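Local atomic coordinates of glypican-1 (Homo sapiens, PDB entry 4YWT), a protein that carries heparan sulfate chains at the cell surface, binds alpha-4(V) collagen through them and takes part in Schwann cell myelination. Residues Q389-W392 and I393-G397. The protein carries 3 engineered substitutions. Numbering follows the deposited sequence.
With CA (calcium ion), chain F.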
ATOM      1  N   GLN A 389       6.606   2.144  -5.931  1.00 24.90           N
ATOM      2  CA  GLN A 389       7.481   1.069  -5.478  1.00 29.83           C
ATOM      3  C   GLN A 389       8.866   1.609  -5.126  1.00 25.16           C
ATOM      4  O   GLN A 389       9.619   0.973  -4.388  1.00 25.09           O
ATOM      5  CB  GLN A 389       7.597  -0.026  -6.541  1.00 30.95           C
ATOM      6  CG  GLN A 389       8.012   0.477  -7.911  1.00 39.07           C
ATOM      7  CD  GLN A 389       8.095  -0.634  -8.939  1.00 44.35           C
ATOM      8  OE1 GLN A 389       8.055  -1.815  -8.597  1.00 56.29           O
ATOM      9  NE2 GLN A 389       8.211  -0.259 -10.206  1.00 53.58           N
ATOM     10  N   ASP A 390       9.190   2.786  -5.654  1.00 25.52           N
ATOM     11  CA  ASP A 390      10.499   3.398  -5.443  1.00 25.95           C
ATOM     12  C   ASP A 390      10.496   4.399  -4.295  1.00 26.09           C
ATOM     13  O   ASP A 390      11.495   5.070  -4.051  1.00 26.51           O
ATOM     14  CB  ASP A 390      10.975   4.097  -6.723  1.00 39.98           C
ATOM     15  CG  ASP A 390      10.001   5.172  -7.213  1.00 42.32           C
ATOM     16  OD1 ASP A 390       9.043   5.517  -6.487  1.00 38.61           O
ATOM     17  OD2 ASP A 390      10.203   5.686  -8.333  1.00 47.67           O
ATOM     18  N   PHE A 391       9.363   4.493  -3.605  1.00 25.82           N
ATOM     19  CA  PHE A 391       9.100   5.557  -2.636  1.00 37.19           C
ATOM     20  C   PHE A 391      10.238   5.804  -1.641  1.00 33.92           C
ATOM     21  O   PHE A 391      10.802   6.909  -1.570  1.00 41.09           O
ATOM     22  CB  PHE A 391       7.813   5.233  -1.870  1.00 25.81           C
ATOM     23  CG  PHE A 391       7.358   6.332  -0.957  1.00 33.16           C
ATOM     24  CD1 PHE A 391       6.824   7.501  -1.475  1.00 36.22           C
ATOM     25  CD2 PHE A 391       7.457   6.197   0.418  1.00 26.42           C
ATOM     26  CE1 PHE A 391       6.400   8.517  -0.639  1.00 27.35           C
ATOM     27  CE2 PHE A 391       7.034   7.209   1.259  1.00 29.20           C
ATOM     28  CZ  PHE A 391       6.504   8.371   0.729  1.00 30.07           C
ATOM     29  N   TRP A 392      10.580   4.756  -0.899  1.00 27.98           N
ATOM     30  CA  TRP A 392      11.481   4.854   0.242  1.00 27.86           C
ATOM     31  C   TRP A 392      12.902   5.272  -0.124  1.00 27.06           C
ATOM     32  O   TRP A 392      13.648   5.749   0.728  1.00 30.56           O
ATOM     33  CB  TRP A 392      11.503   3.519   0.986  1.00 26.40           C
ATOM     34  CG  TRP A 392      10.140   3.114   1.432  1.00 33.11           C
ATOM     35  CD1 TRP A 392       9.390   2.080   0.952  1.00 36.78           C
ATOM     36  CD2 TRP A 392       9.341   3.763   2.426  1.00 35.33           C
ATOM     37  NE1 TRP A 392       8.178   2.036   1.598  1.00 31.21           N
ATOM     38  CE2 TRP A 392       8.123   3.060   2.508  1.00 33.97           C
ATOM     39  CE3 TRP A 392       9.540   4.867   3.261  1.00 28.84           C
ATOM     40  CZ2 TRP A 392       7.109   3.423   3.391  1.00 32.82           C
ATOM     41  CZ3 TRP A 392       8.534   5.227   4.135  1.00 30.21           C
ATOM     42  CH2 TRP A 392       7.333   4.508   4.194  1.00 36.17           C
ATOM     43  N   ILE A 393      13.276   5.098  -1.387  1.00 26.98           N
ATOM     44  CA  ILE A 393      14.586   5.543  -1.841  1.00 27.59           C
ATOM     45  C   ILE A 393      14.472   6.772  -2.737  1.00 36.88           C
ATOM     46  O   ILE A 393      15.465   7.447  -3.005  1.00 40.04           O
ATOM     47  CB  ILE A 393      15.334   4.441  -2.603  1.00 27.45           C
ATOM     48  CG1 ILE A 393      14.652   4.163  -3.941  1.00 27.20           C
ATOM     49  CG2 ILE A 393      15.431   3.177  -1.759  1.00 41.79           C
ATOM     50  CD1 ILE A 393      15.510   3.389  -4.893  1.00 27.46           C
ATOM     51  N   SER A 394      13.261   7.060  -3.204  1.00 39.50           N
ATOM     52  CA  SER A 394      13.046   8.231  -4.039  1.00 40.49           C
ATOM     53  C   SER A 394      12.792   9.458  -3.174  1.00 33.32           C
ATOM     54  O   SER A 394      12.793  10.581  -3.675  1.00 29.22           O
ATOM     55  CB  SER A 394      11.876   8.016  -5.000  1.00 39.15           C
ATOM     56  OG  SER A 394      10.638   8.098  -4.318  1.00 42.86           O
ATOM     57  N   LEU A 395      12.567   9.236  -1.880  1.00 28.42           N
ATOM     58  CA  LEU A 395      12.359  10.344  -0.938  1.00 41.07           C
ATOM     59  C   LEU A 395      13.392  11.486  -1.038  1.00 45.72           C
ATOM     60  O   LEU A 395      13.000  12.648  -1.180  1.00 48.45           O
ATOM     61  CB  LEU A 395      12.323   9.817   0.502  1.00 40.90           C
ATOM     62  CG  LEU A 395      10.999   9.252   1.010  1.00 43.52           C
ATOM     63  CD1 LEU A 395      11.113   8.892   2.483  1.00 45.21           C
ATOM     64  CD2 LEU A 395       9.877  10.249   0.783  1.00 46.91           C
ATOM     65  N   PRO A 396      14.706  11.174  -0.971  1.00 42.35           N
ATOM     66  CA  PRO A 396      15.658  12.293  -1.002  1.00 43.97           C
ATOM     67  C   PRO A 396      15.630  13.061  -2.321  1.00 42.69           C
ATOM     68  O   PRO A 396      15.662  14.290  -2.314  1.00 45.54           O
ATOM     69  CB  PRO A 396      17.019  11.608  -0.811  1.00 41.33           C
ATOM     70  CG  PRO A 396      16.706  10.263  -0.245  1.00 39.12           C
ATOM     71  CD  PRO A 396      15.405   9.882  -0.862  1.00 40.41           C
ATOM     72  N   GLY A 397      15.567  12.334  -3.432  1.00 41.34           N
ATOM     73  CA  GLY A 397      15.543  12.943  -4.749  1.00 31.34           C
ATOM     74  C   GLY A 397      14.370  13.882  -4.951  1.00 42.66           C
ATOM     75  O   GLY A 397      14.538  14.997  -5.443  1.00 40.60           O
TER
HETATM   76 CA    CA F 602       8.042   6.642  -8.305  1.00 47.23          CA
HETATM   77  O   HOH W   1       9.490   9.365  -2.431  1.00 29.58           O
HETATM   78  O   HOH W   2       8.901   8.659  -7.349  1.00 60.40           O
HETATM   79  O   HOH W   3       7.486   7.609  -6.190  1.00 56.47           O
HETATM   80  O   HOH W   4       8.076   4.604  -9.552  1.00 38.19           O
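The first turn of helix 391-404 is closed at the carbonyl of D390, where S394 N donates to D390 O at 2.8 Å and I393 N reaches the same oxygen at 3.2 Å. The first is an i+4 bond, bent at the hydrogen (132°), and the second an i+3 bond of the 3-10 kind, so one oxygen accepts two donors. On the packed side, L395 lays CD2 over one face of the F391 ring, a CH-pi contact 4.2 Å from the centroid and displaced toward the rim. F391 CG is anti to its own nitrogen (chi1 -173°), which places the ring alongside L395; S91 and L95 of helix 70-129 touch F391 and L88 touches L395, so that helix covers the apolar side. The other methyl of L395, CD1, meets W392 CE3 more loosely at 4.4 Å, and W289 packs edge-to-face with the indole.

The looser side carries ordered water. Water 1 donates to F391 O, while the D390 carboxylate holds a calcium ion through both oxygens, OD1 and OD2 each at 2.4 Å. Three waters and the carbonyl of D387 complete the ligands. One residue thus serves two ends: its carbonyl accepts the N-H groups of I393 and S394, its carboxylate binds the metal, and the calcium ion probably offsets the charge of that carboxylate and holds it in a fixed orientation at the start of the helix.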